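Local coordinates for flagellar regulatory protein C (Vibrio cholerae, PDB 4QHS), which forms a heptameric AAA+ ATPase ring and probably uses ATP hydrolysis to activate sigma-54-dependent transcription of flagellar genes, at residues A[49-54]-A[183-188]; A[84-89]-A[103-108]; A[111-116]-A[149-154]; A[200-205]-A[236-241]. All blocks are in the same frame, centred on the assembly; numbering follows the deposited sequence.

Contact 1: residues A[49-54]-A[183-188]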
# COMPACT_ATOMS: atom_id res chain seq x y z
N SER A 49 -8.05 -37.32 -17.13
CA SER A 49 -7.91 -38.76 -17.04
C SER A 49 -9.27 -39.42 -17.26
O SER A 49 -9.52 -40.49 -16.74
CB SER A 49 -7.33 -39.17 -15.69
OG SER A 49 -8.26 -38.97 -14.63
N GLY A 50 -10.14 -38.76 -18.02
CA GLY A 50 -11.45 -39.31 -18.36
C GLY A 50 -12.53 -39.26 -17.29
O GLY A 50 -13.55 -39.93 -17.42
N LYS A 51 -12.33 -38.46 -16.24
CA LYS A 51 -13.29 -38.36 -15.13
C LYS A 51 -14.67 -37.89 -15.55
O LYS A 51 -15.67 -38.25 -14.93
CB LYS A 51 -12.80 -37.38 -14.07
CG LYS A 51 -11.74 -37.88 -13.13
CD LYS A 51 -11.57 -36.86 -12.02
CE LYS A 51 -10.25 -37.04 -11.31
NZ LYS A 51 -10.16 -36.17 -10.12
N GLU A 52 -14.70 -37.05 -16.58
CA GLU A 52 -15.90 -36.32 -16.95
C GLU A 52 -17.05 -37.26 -17.30
O GLU A 52 -18.22 -36.93 -17.10
CB GLU A 52 -15.60 -35.40 -18.14
CG GLU A 52 -15.25 -36.11 -19.45
CD GLU A 52 -13.80 -36.56 -19.54
OE1 GLU A 52 -13.10 -36.54 -18.51
OE2 GLU A 52 -13.35 -36.92 -20.65
N VAL A 53 -16.72 -38.45 -17.79
CA VAL A 53 -17.73 -39.38 -18.25
C VAL A 53 -18.23 -40.31 -17.14
O VAL A 53 -19.39 -40.72 -17.15
CB VAL A 53 -17.22 -40.23 -19.45
CG1 VAL A 53 -16.84 -39.32 -20.62
CG2 VAL A 53 -16.04 -41.11 -19.04
N MET A 54 -17.35 -40.62 -16.19
CA MET A 54 -17.70 -41.45 -15.04
C MET A 54 -18.86 -40.83 -14.26
O MET A 54 -19.77 -41.52 -13.80
CB MET A 54 -16.48 -41.65 -14.15
CG MET A 54 -16.78 -41.74 -12.66
SD MET A 54 -16.82 -43.41 -12.03
CE MET A 54 -15.44 -43.33 -10.90
N LEU A 183 -14.09 -42.14 -5.09
CA LEU A 183 -13.64 -43.06 -6.09
C LEU A 183 -12.41 -42.50 -6.74
O LEU A 183 -12.42 -41.45 -7.33
CB LEU A 183 -14.73 -43.28 -7.12
CG LEU A 183 -16.03 -43.84 -6.56
CD1 LEU A 183 -17.02 -43.96 -7.61
CD2 LEU A 183 -15.75 -45.17 -6.01
N THR A 184 -11.32 -43.22 -6.63
CA THR A 184 -10.08 -42.77 -7.16
C THR A 184 -9.80 -43.39 -8.52
O THR A 184 -9.50 -44.54 -8.65
CB THR A 184 -8.94 -43.01 -6.19
OG1 THR A 184 -9.19 -42.31 -4.98
CG2 THR A 184 -7.68 -42.51 -6.78
N TRP A 185 -9.90 -42.56 -9.54
CA TRP A 185 -9.73 -42.95 -10.91
C TRP A 185 -8.27 -42.84 -11.30
O TRP A 185 -7.80 -41.78 -11.64
CB TRP A 185 -10.55 -41.99 -11.74
CG TRP A 185 -10.81 -42.44 -13.04
CD1 TRP A 185 -10.26 -41.97 -14.16
CD2 TRP A 185 -11.70 -43.46 -13.42
NE1 TRP A 185 -10.74 -42.64 -15.24
CE2 TRP A 185 -11.62 -43.58 -14.81
CE3 TRP A 185 -12.54 -44.32 -12.73
CZ2 TRP A 185 -12.37 -44.49 -15.51
CZ3 TRP A 185 -13.27 -45.22 -13.43
CH2 TRP A 185 -13.19 -45.30 -14.80
N PRO A 186 -7.54 -43.94 -11.26
CA PRO A 186 -6.09 -43.94 -11.41
C PRO A 186 -5.55 -43.39 -12.72
O PRO A 186 -6.23 -43.23 -13.70
CB PRO A 186 -5.76 -45.41 -11.32
CG PRO A 186 -6.92 -46.07 -11.93
CD PRO A 186 -8.11 -45.18 -11.79
N ALA A 187 -4.27 -43.09 -12.72
CA ALA A 187 -3.63 -42.55 -13.88
C ALA A 187 -3.47 -43.63 -14.91
O ALA A 187 -3.43 -44.79 -14.58
CB ALA A 187 -2.33 -41.98 -13.51
N LEU A 188 -3.38 -43.24 -16.17
CA LEU A 188 -3.31 -44.16 -17.28
C LEU A 188 -2.27 -45.26 -17.15
O LEU A 188 -2.51 -46.38 -17.50
CB LEU A 188 -3.08 -43.39 -18.55
CG LEU A 188 -3.85 -43.85 -19.77
CD1 LEU A 188 -5.09 -44.46 -19.28
CD2 LEU A 188 -4.14 -42.70 -20.67
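Trp185 reaches back from the end of strand 182-184 and lays its indole between Ser49 and Met54, so that it meets both the phosphate-binding loop and the first turn of the helix that follows. With CG anti to the backbone N (chi1 -163°), the ring extends toward segment 49-54. Its NE1 lies 2.9 Å from Ser49 O. The carbonyl oxygen sits at the ring edge near its plane, but the N-H points well off the line to it, at 119°, and the hydrogen bond is weak. Beside it, Ser49 OG comes to 3.6 Å from Trp185 CD1, although its hydrogen bond goes to Pro46 O within the same loop. At the six-membered end of the indole Met54 takes over. Its chain bends at chi2 and chi3, which carries CE to 3.6 Å from Trp185 CE3, while the sulfur makes an oblique Met-aromatic contact, SD standing 5.0 Å from the centroid of the six-membered ring and 41° off its normal. The same methyl also touches Leu183, CE to CD1 3.7 Å, and thus bridges a strand residue and the tryptophan. Leu27 of helix 23-35 packs on both Leu183 and Trp185 and extends this apolar cluster. Lys51 brings only its aliphatic CG near the indole; its NZ is hydrogen-bonded to Ile43 O and Gly45 O in this nucleotide-free state. The sequence Ser49-Gly50-Lys51 belongs to the Walker A motif, and the contact packs this P-loop and its helix against the edge strand of an AAA+ core.

Contact 2: residues A[84-89]-A[103-108]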
# COMPACT_ATOMS: atom_id res chain seq x y z
N ALA A 84 -20.89 -16.34 -8.79
CA ALA A 84 -22.11 -15.85 -9.45
C ALA A 84 -22.75 -16.95 -10.31
O ALA A 84 -23.98 -17.08 -10.35
CB ALA A 84 -21.81 -14.64 -10.28
N THR A 85 -21.93 -17.73 -10.99
CA THR A 85 -22.44 -18.78 -11.85
C THR A 85 -23.11 -19.88 -11.02
O THR A 85 -24.20 -20.33 -11.33
CB THR A 85 -21.34 -19.39 -12.69
OG1 THR A 85 -20.31 -19.85 -11.82
CG2 THR A 85 -20.76 -18.34 -13.59
N LEU A 86 -22.45 -20.27 -9.93
CA LEU A 86 -22.99 -21.31 -9.05
C LEU A 86 -24.33 -20.95 -8.40
O LEU A 86 -25.28 -21.73 -8.44
CB LEU A 86 -21.97 -21.65 -7.95
CG LEU A 86 -21.12 -22.88 -8.24
CD1 LEU A 86 -20.09 -23.10 -7.13
CD2 LEU A 86 -21.99 -24.13 -8.43
N PHE A 87 -24.38 -19.75 -7.81
CA PHE A 87 -25.53 -19.34 -7.00
C PHE A 87 -26.51 -18.46 -7.74
O PHE A 87 -27.66 -18.32 -7.32
CB PHE A 87 -25.03 -18.63 -5.74
CG PHE A 87 -24.25 -19.52 -4.84
CD1 PHE A 87 -24.89 -20.40 -3.99
CD2 PHE A 87 -22.87 -19.52 -4.88
CE1 PHE A 87 -24.16 -21.25 -3.17
CE2 PHE A 87 -22.14 -20.36 -4.06
CZ PHE A 87 -22.79 -21.23 -3.21
N GLY A 88 -26.07 -17.86 -8.84
CA GLY A 88 -26.92 -16.94 -9.57
C GLY A 88 -26.94 -15.63 -8.80
O GLY A 88 -26.35 -15.53 -7.73
N TYR A 89 -27.63 -14.64 -9.34
CA TYR A 89 -27.62 -13.32 -8.75
C TYR A 89 -28.82 -12.50 -9.19
O TYR A 89 -29.50 -12.83 -10.17
CB TYR A 89 -26.33 -12.58 -9.11
CG TYR A 89 -26.00 -12.60 -10.59
CD1 TYR A 89 -25.28 -13.66 -11.14
CD2 TYR A 89 -26.41 -11.57 -11.44
CE1 TYR A 89 -24.97 -13.69 -12.49
CE2 TYR A 89 -26.11 -11.60 -12.80
CZ TYR A 89 -25.39 -12.66 -13.32
OH TYR A 89 -25.07 -12.69 -14.66
N GLY A 103 -28.72 -19.69 -10.93
CA GLY A 103 -27.52 -20.46 -10.75
C GLY A 103 -27.55 -21.85 -11.35
O GLY A 103 -28.55 -22.31 -11.82
N LYS A 104 -26.42 -22.51 -11.27
CA LYS A 104 -26.30 -23.88 -11.70
C LYS A 104 -27.08 -24.82 -10.84
O LYS A 104 -27.60 -25.78 -11.32
CB LYS A 104 -24.86 -24.31 -11.72
CG LYS A 104 -24.02 -23.56 -12.67
CD LYS A 104 -24.37 -23.85 -14.06
CE LYS A 104 -23.14 -24.25 -14.78
NZ LYS A 104 -23.08 -23.71 -16.15
N PHE A 105 -27.21 -24.52 -9.57
CA PHE A 105 -27.99 -25.36 -8.72
C PHE A 105 -29.45 -25.31 -9.11
O PHE A 105 -30.11 -26.29 -9.02
CB PHE A 105 -27.81 -24.97 -7.25
CG PHE A 105 -26.52 -25.41 -6.68
CD1 PHE A 105 -26.30 -26.72 -6.41
CD2 PHE A 105 -25.54 -24.53 -6.41
CE1 PHE A 105 -25.14 -27.11 -5.89
CE2 PHE A 105 -24.38 -24.93 -5.90
CZ PHE A 105 -24.18 -26.22 -5.64
N GLU A 106 -29.92 -24.16 -9.53
CA GLU A 106 -31.29 -24.01 -10.01
C GLU A 106 -31.54 -24.82 -11.28
O GLU A 106 -32.55 -25.50 -11.40
CB GLU A 106 -31.64 -22.54 -10.28
CG GLU A 106 -31.76 -21.64 -9.08
CD GLU A 106 -32.00 -20.19 -9.49
OE1 GLU A 106 -31.12 -19.33 -9.21
OE2 GLU A 106 -33.05 -19.91 -10.12
N GLN A 107 -30.60 -24.77 -12.19
CA GLN A 107 -30.75 -25.48 -13.43
C GLN A 107 -30.71 -26.97 -13.27
O GLN A 107 -31.14 -27.66 -14.14
CB GLN A 107 -29.66 -25.08 -14.40
CG GLN A 107 -29.72 -23.69 -14.83
CD GLN A 107 -28.43 -23.26 -15.41
OE1 GLN A 107 -27.99 -23.78 -16.41
NE2 GLN A 107 -27.80 -22.31 -14.79
N ALA A 108 -30.17 -27.45 -12.17
CA ALA A 108 -29.93 -28.86 -11.94
C ALA A 108 -31.06 -29.46 -11.14
O ALA A 108 -31.01 -30.64 -10.75
CB ALA A 108 -28.60 -29.09 -11.22
O HOH W 1 -27.84 -22.08 -8.15
O HOH W 2 -29.70 -19.78 -6.94
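Gly88 and Gly103 bring the two backbones together, their CA atoms 3.8 Å apart, where helix 82-87 ends and helix 104-107 begins. Neither glycine has a side chain to keep the chains apart. Lys104 N is hydrogen-bonded to Thr85 O at 3.1 Å and makes a second, weak bond to Leu86 O. The C-terminal carbonyls of one helix thus receive the first N-H of the next, and a water joins Leu86 O to Glu106 N. Glu106 turns back over its own helix start: Gly103 N donates to OE1 at 3.0 Å, from above the carboxylate plane, so the carboxylate of Glu106 holds the N-H of the N-cap residue, Gly103. A second water ties OE1 to Phe87 O, and Arg140 adds a salt bridge. On the apolar side Leu86 CD2 crosses to Phe105 CE2 at 3.6 Å. Lys104 CG passes 3.5 Å from Thr85 O before the chain bends away. The chain between the segments carries the GAFTGA sequence, the element by which such activators probably engage sigma-54. At its base, Phe87 and Phe105 pack on helix 123-135, Lys104 rests on strand 69-73, and Leu86 meets Leu115 of strand 112-116.

Contact 3: residues A[111-116]-A[149-154]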
# COMPACT_ATOMS: atom_id res chain seq x y z
N GLY A 111 -32.27 -32.99 -10.87
CA GLY A 111 -31.22 -33.76 -11.53
C GLY A 111 -29.90 -33.89 -10.78
O GLY A 111 -29.87 -34.25 -9.60
N THR A 112 -28.80 -33.61 -11.47
CA THR A 112 -27.46 -33.79 -10.93
C THR A 112 -26.54 -32.65 -11.29
O THR A 112 -26.59 -32.13 -12.42
CB THR A 112 -26.82 -35.11 -11.44
OG1 THR A 112 -27.60 -36.21 -11.00
CG2 THR A 112 -25.41 -35.27 -10.91
N ILE A 113 -25.73 -32.20 -10.36
CA ILE A 113 -24.73 -31.21 -10.67
C ILE A 113 -23.35 -31.79 -10.44
O ILE A 113 -23.12 -32.49 -9.51
CB ILE A 113 -24.93 -29.90 -9.90
CG1 ILE A 113 -23.98 -28.83 -10.41
CG2 ILE A 113 -24.69 -30.09 -8.48
CD1 ILE A 113 -24.38 -27.45 -10.06
N LEU A 114 -22.45 -31.50 -11.36
CA LEU A 114 -21.07 -31.89 -11.26
C LEU A 114 -20.21 -30.69 -10.97
O LEU A 114 -20.16 -29.77 -11.73
CB LEU A 114 -20.61 -32.55 -12.54
CG LEU A 114 -19.11 -32.66 -12.73
CD1 LEU A 114 -18.49 -33.43 -11.63
CD2 LEU A 114 -18.85 -33.32 -13.99
N LEU A 115 -19.53 -30.71 -9.85
CA LEU A 115 -18.64 -29.64 -9.51
C LEU A 115 -17.22 -30.08 -9.74
O LEU A 115 -16.61 -30.66 -8.89
CB LEU A 115 -18.83 -29.23 -8.08
CG LEU A 115 -20.24 -28.91 -7.68
CD1 LEU A 115 -20.28 -28.88 -6.24
CD2 LEU A 115 -20.65 -27.60 -8.22
N ASP A 116 -16.72 -29.81 -10.92
CA ASP A 116 -15.43 -30.25 -11.37
C ASP A 116 -14.36 -29.40 -10.76
O ASP A 116 -14.47 -28.22 -10.73
CB ASP A 116 -15.38 -30.14 -12.87
CG ASP A 116 -14.86 -31.35 -13.53
OD1 ASP A 116 -14.07 -32.08 -12.94
OD2 ASP A 116 -15.23 -31.56 -14.67
N LEU A 149 -34.06 -26.90 -2.91
CA LEU A 149 -33.31 -27.69 -3.85
C LEU A 149 -33.53 -29.18 -3.74
O LEU A 149 -33.78 -29.69 -2.68
CB LEU A 149 -31.83 -27.42 -3.68
CG LEU A 149 -31.28 -26.14 -4.26
CD1 LEU A 149 -29.83 -26.04 -4.01
CD2 LEU A 149 -31.54 -26.12 -5.72
N ASP A 150 -33.43 -29.86 -4.85
CA ASP A 150 -33.52 -31.31 -4.95
C ASP A 150 -32.49 -31.75 -6.00
O ASP A 150 -32.83 -32.00 -7.15
CB ASP A 150 -34.93 -31.76 -5.35
CG ASP A 150 -35.03 -33.28 -5.60
OD1 ASP A 150 -34.39 -34.06 -4.87
OD2 ASP A 150 -35.77 -33.68 -6.53
N VAL A 151 -31.23 -31.80 -5.59
CA VAL A 151 -30.11 -31.93 -6.51
C VAL A 151 -29.02 -32.89 -5.97
O VAL A 151 -28.58 -32.77 -4.84
CB VAL A 151 -29.46 -30.54 -6.80
CG1 VAL A 151 -28.21 -30.68 -7.67
CG2 VAL A 151 -30.46 -29.58 -7.45
N ARG A 152 -28.62 -33.83 -6.82
CA ARG A 152 -27.56 -34.77 -6.49
C ARG A 152 -26.23 -34.14 -6.83
O ARG A 152 -26.05 -33.59 -7.92
CB ARG A 152 -27.75 -36.09 -7.26
CG ARG A 152 -27.13 -37.32 -6.60
CD ARG A 152 -25.84 -37.76 -7.27
NE ARG A 152 -25.24 -38.89 -6.54
CZ ARG A 152 -25.48 -40.17 -6.80
NH1 ARG A 152 -26.29 -40.52 -7.78
NH2 ARG A 152 -24.88 -41.12 -6.07
N VAL A 153 -25.29 -34.21 -5.90
CA VAL A 153 -24.00 -33.59 -6.11
C VAL A 153 -22.90 -34.59 -6.43
O VAL A 153 -22.69 -35.58 -5.71
CB VAL A 153 -23.57 -32.78 -4.88
CG1 VAL A 153 -22.13 -32.35 -5.02
CG2 VAL A 153 -24.48 -31.57 -4.73
N LEU A 154 -22.21 -34.34 -7.53
CA LEU A 154 -20.98 -35.01 -7.87
C LEU A 154 -19.88 -33.96 -7.85
O LEU A 154 -20.13 -32.82 -8.23
CB LEU A 154 -21.06 -35.69 -9.25
CG LEU A 154 -22.24 -36.60 -9.59
CD1 LEU A 154 -22.08 -37.12 -11.00
CD2 LEU A 154 -22.38 -37.75 -8.63
O HOH W 3 -27.50 -38.97 -9.96
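Four backbone hydrogen bonds link Gly111, Ile113 and Leu115 to Arg152 and Leu154 as a parallel ladder. Arg152 N donates to Gly111 O at 3.1 Å, and Ile113 N returns the bond to Arg152 O at 2.8 Å. Leu154 N then reaches Ile113 O at 2.9 Å. Leu115 N in turn bonds Leu154 O at 2.7 Å, and the ladder continues to Thr156. Beyond the ladder, a water bridges Thr112 OG1 and Arg152 NH1, lying in the guanidinium plane 2.9 Å from NH1. The two side chains run alongside each other, and each is held further, Thr112 OG1 by a hydrogen bond with His59 ND1. Arg152 bends at chi2 (-104°), which turns its charged end away from strand 112-116 toward the carbonyls of Ala39 and Val34, which take NE and NH2. On the same face Thr112 CG2 packs on Leu154 CG at 3.7 Å, and Leu114 and Leu154 both lie against helix 51-61. The other face is wholly apolar within the contact. Val151 CG1 sets against Ile113 CG2 at 3.7 Å, Val153 touches Ile113 and Leu115, and Phe105 of helix 104-107 covers Ile113. Strand 112-116 carries the Walker B sequence, which includes Asp116, hydrogen-bonded to Thr156 farther along the neighbouring strand. The pair joins the central strand 152-157 to strand 112-116, which lies next to edge strand 69-73, in the five-stranded parallel sheet, order 2-3-4-1-5, that marks the AAA+ nucleotide-binding core.

Contact 4: residues A[200-205]-A[236-241]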
# COMPACT_ATOMS: atom_id res chain seq x y z
N ASN A 200 -8.79 -46.64 -29.66
CA ASN A 200 -9.67 -46.90 -30.77
C ASN A 200 -10.91 -46.06 -30.68
O ASN A 200 -11.41 -45.58 -31.66
CB ASN A 200 -10.02 -48.38 -30.83
CG ASN A 200 -8.95 -49.20 -31.50
OD1 ASN A 200 -8.70 -49.05 -32.66
ND2 ASN A 200 -8.34 -50.07 -30.76
N HIS A 201 -11.43 -45.89 -29.49
CA HIS A 201 -12.63 -45.11 -29.32
C HIS A 201 -12.42 -43.71 -29.85
O HIS A 201 -13.27 -43.14 -30.50
CB HIS A 201 -13.02 -45.06 -27.86
CG HIS A 201 -14.42 -44.58 -27.64
ND1 HIS A 201 -14.73 -43.25 -27.47
CD2 HIS A 201 -15.59 -45.25 -27.58
CE1 HIS A 201 -16.03 -43.12 -27.32
NE2 HIS A 201 -16.57 -44.32 -27.37
N LEU A 202 -11.25 -43.17 -29.56
CA LEU A 202 -10.89 -41.85 -30.00
C LEU A 202 -10.87 -41.83 -31.50
O LEU A 202 -11.39 -40.93 -32.12
CB LEU A 202 -9.53 -41.49 -29.48
CG LEU A 202 -9.56 -41.15 -28.01
CD1 LEU A 202 -8.20 -41.14 -27.47
CD2 LEU A 202 -10.19 -39.84 -27.87
N ILE A 203 -10.29 -42.85 -32.08
CA ILE A 203 -10.28 -42.93 -33.51
C ILE A 203 -11.68 -43.12 -34.02
O ILE A 203 -12.07 -42.53 -35.00
CB ILE A 203 -9.45 -44.08 -33.98
CG1 ILE A 203 -8.06 -43.95 -33.42
CG2 ILE A 203 -9.34 -44.06 -35.42
CD1 ILE A 203 -7.05 -44.49 -34.29
N GLU A 204 -12.43 -43.97 -33.35
CA GLU A 204 -13.78 -44.26 -33.77
C GLU A 204 -14.65 -43.04 -33.59
O GLU A 204 -15.39 -42.67 -34.47
CB GLU A 204 -14.31 -45.45 -32.98
CG GLU A 204 -15.80 -45.49 -32.77
CD GLU A 204 -16.32 -46.90 -32.55
OE1 GLU A 204 -17.55 -47.09 -32.47
OE2 GLU A 204 -15.49 -47.81 -32.46
N ARG A 205 -14.56 -42.42 -32.43
CA ARG A 205 -15.35 -41.25 -32.12
C ARG A 205 -15.17 -40.11 -33.10
O ARG A 205 -16.08 -39.33 -33.34
CB ARG A 205 -14.98 -40.78 -30.72
CG ARG A 205 -14.50 -39.37 -30.63
CD ARG A 205 -14.47 -38.96 -29.16
NE ARG A 205 -14.16 -37.55 -28.98
CZ ARG A 205 -15.06 -36.62 -28.68
NH1 ARG A 205 -16.33 -36.92 -28.52
NH2 ARG A 205 -14.66 -35.37 -28.53
N GLU A 236 -3.25 -36.41 -23.16
CA GLU A 236 -2.07 -36.59 -23.94
C GLU A 236 -2.38 -37.61 -24.99
O GLU A 236 -1.97 -37.47 -26.10
CB GLU A 236 -0.90 -37.04 -23.08
CG GLU A 236 0.38 -37.19 -23.81
CD GLU A 236 1.56 -37.48 -22.91
OE1 GLU A 236 1.39 -38.00 -21.82
OE2 GLU A 236 2.68 -37.20 -23.30
N LEU A 237 -3.13 -38.63 -24.63
CA LEU A 237 -3.44 -39.70 -25.55
C LEU A 237 -4.29 -39.16 -26.66
O LEU A 237 -4.07 -39.46 -27.80
CB LEU A 237 -4.14 -40.85 -24.85
CG LEU A 237 -4.66 -41.97 -25.72
CD1 LEU A 237 -3.52 -42.64 -26.38
CD2 LEU A 237 -5.38 -42.96 -24.90
N ASP A 238 -5.24 -38.33 -26.30
CA ASP A 238 -6.08 -37.72 -27.27
C ASP A 238 -5.22 -36.98 -28.25
O ASP A 238 -5.42 -37.08 -29.43
CB ASP A 238 -7.07 -36.78 -26.62
CG ASP A 238 -8.41 -36.83 -27.27
OD1 ASP A 238 -8.49 -36.61 -28.47
OD2 ASP A 238 -9.39 -37.08 -26.58
N ASN A 239 -4.25 -36.25 -27.76
CA ASN A 239 -3.35 -35.56 -28.65
C ASN A 239 -2.64 -36.49 -29.61
O ASN A 239 -2.57 -36.21 -30.77
CB ASN A 239 -2.33 -34.76 -27.87
CG ASN A 239 -2.76 -33.37 -27.61
OD1 ASN A 239 -3.89 -33.01 -27.83
ND2 ASN A 239 -1.85 -32.56 -27.13
N VAL A 240 -2.08 -37.56 -29.10
CA VAL A 240 -1.26 -38.43 -29.89
C VAL A 240 -2.10 -39.09 -30.97
O VAL A 240 -1.72 -39.18 -32.10
CB VAL A 240 -0.60 -39.46 -28.99
CG1 VAL A 240 0.01 -40.56 -29.79
CG2 VAL A 240 0.42 -38.82 -28.12
N VAL A 241 -3.28 -39.53 -30.59
CA VAL A 241 -4.15 -40.19 -31.52
C VAL A 241 -4.60 -39.28 -32.63
O VAL A 241 -4.58 -39.64 -33.76
CB VAL A 241 -5.35 -40.75 -30.83
CG1 VAL A 241 -6.26 -41.34 -31.83
CG2 VAL A 241 -4.92 -41.80 -29.87
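Helices 200-205 and 236-241 cross at -57° with their axes 9.9 Å apart, bringing Leu202 close to Asp238 and Ile203 to Val241 within the helical lid domain of the AAA+ module. No hydrogen bond spans the interface, and it is held by aliphatic packing. Leu202 contributes most. With CG anti to its carbonyl carbon (chi1 -74°), the isobutyl group meets the surface made by Leu237 and Asp238, with Val241 one turn on from Leu237. One methyl, CD1, comes 4.0 Å from Leu237 CG and lies near Val241 CG2 as well. The other methyl, Leu202 CD2, leans against the carboxylate of Asp238, and CD2 of Leu202 is only 3.1 Å from Asp238 OD2, a short approach for a methyl and an oxygen. Asp238 lies along the rim of this interface, and the guanidinium of Arg205 is nearby without touching it: Arg205 NE to Asp238 OD2 is 5.4 Å, so any attraction between the two charges would act at a distance. Ile203 and Val241 are buried; Ile203 packs on Val241 and also touches Val214 and Pro215 of the loop that follows helix 195-208. Another flank of helix 233-247 faces a neighbouring subunit, where Asn239 ND2 is hydrogen-bonded to Tyr176 O of that subunit and Glu236 packs on the same tyrosine. The lid helix therefore serves both its own domain and the ring interface. Val241 CG1 touches two neighbouring residues of the facing helix, 4.0 Å from Leu202 CB and 3.5 Å from Ile203 CG1.

In the fold
Contacts 2 and 3 follow one another along the chain inside the long loop that contact 1 closes, and contact 4 comes after all of them. Contacts 2 and 3 are neighbours, their centres 11 Å apart, with Lys104 packing on Ile113 and Phe105 on Leu149 and Val151. Contact 1 reaches the same parallel sheet as contact 3 at edge strand 182-184, about 18 Å between centres. Contact 4 lies in the lid domain, its centre 16 Å from that of contact 1 but 34 Å from that of contact 2, on the opposite side of the chain's centre. The Walker motifs thus sit between the base of the GAFTGA loop and the lid, consistent with coupling nucleotide state to both.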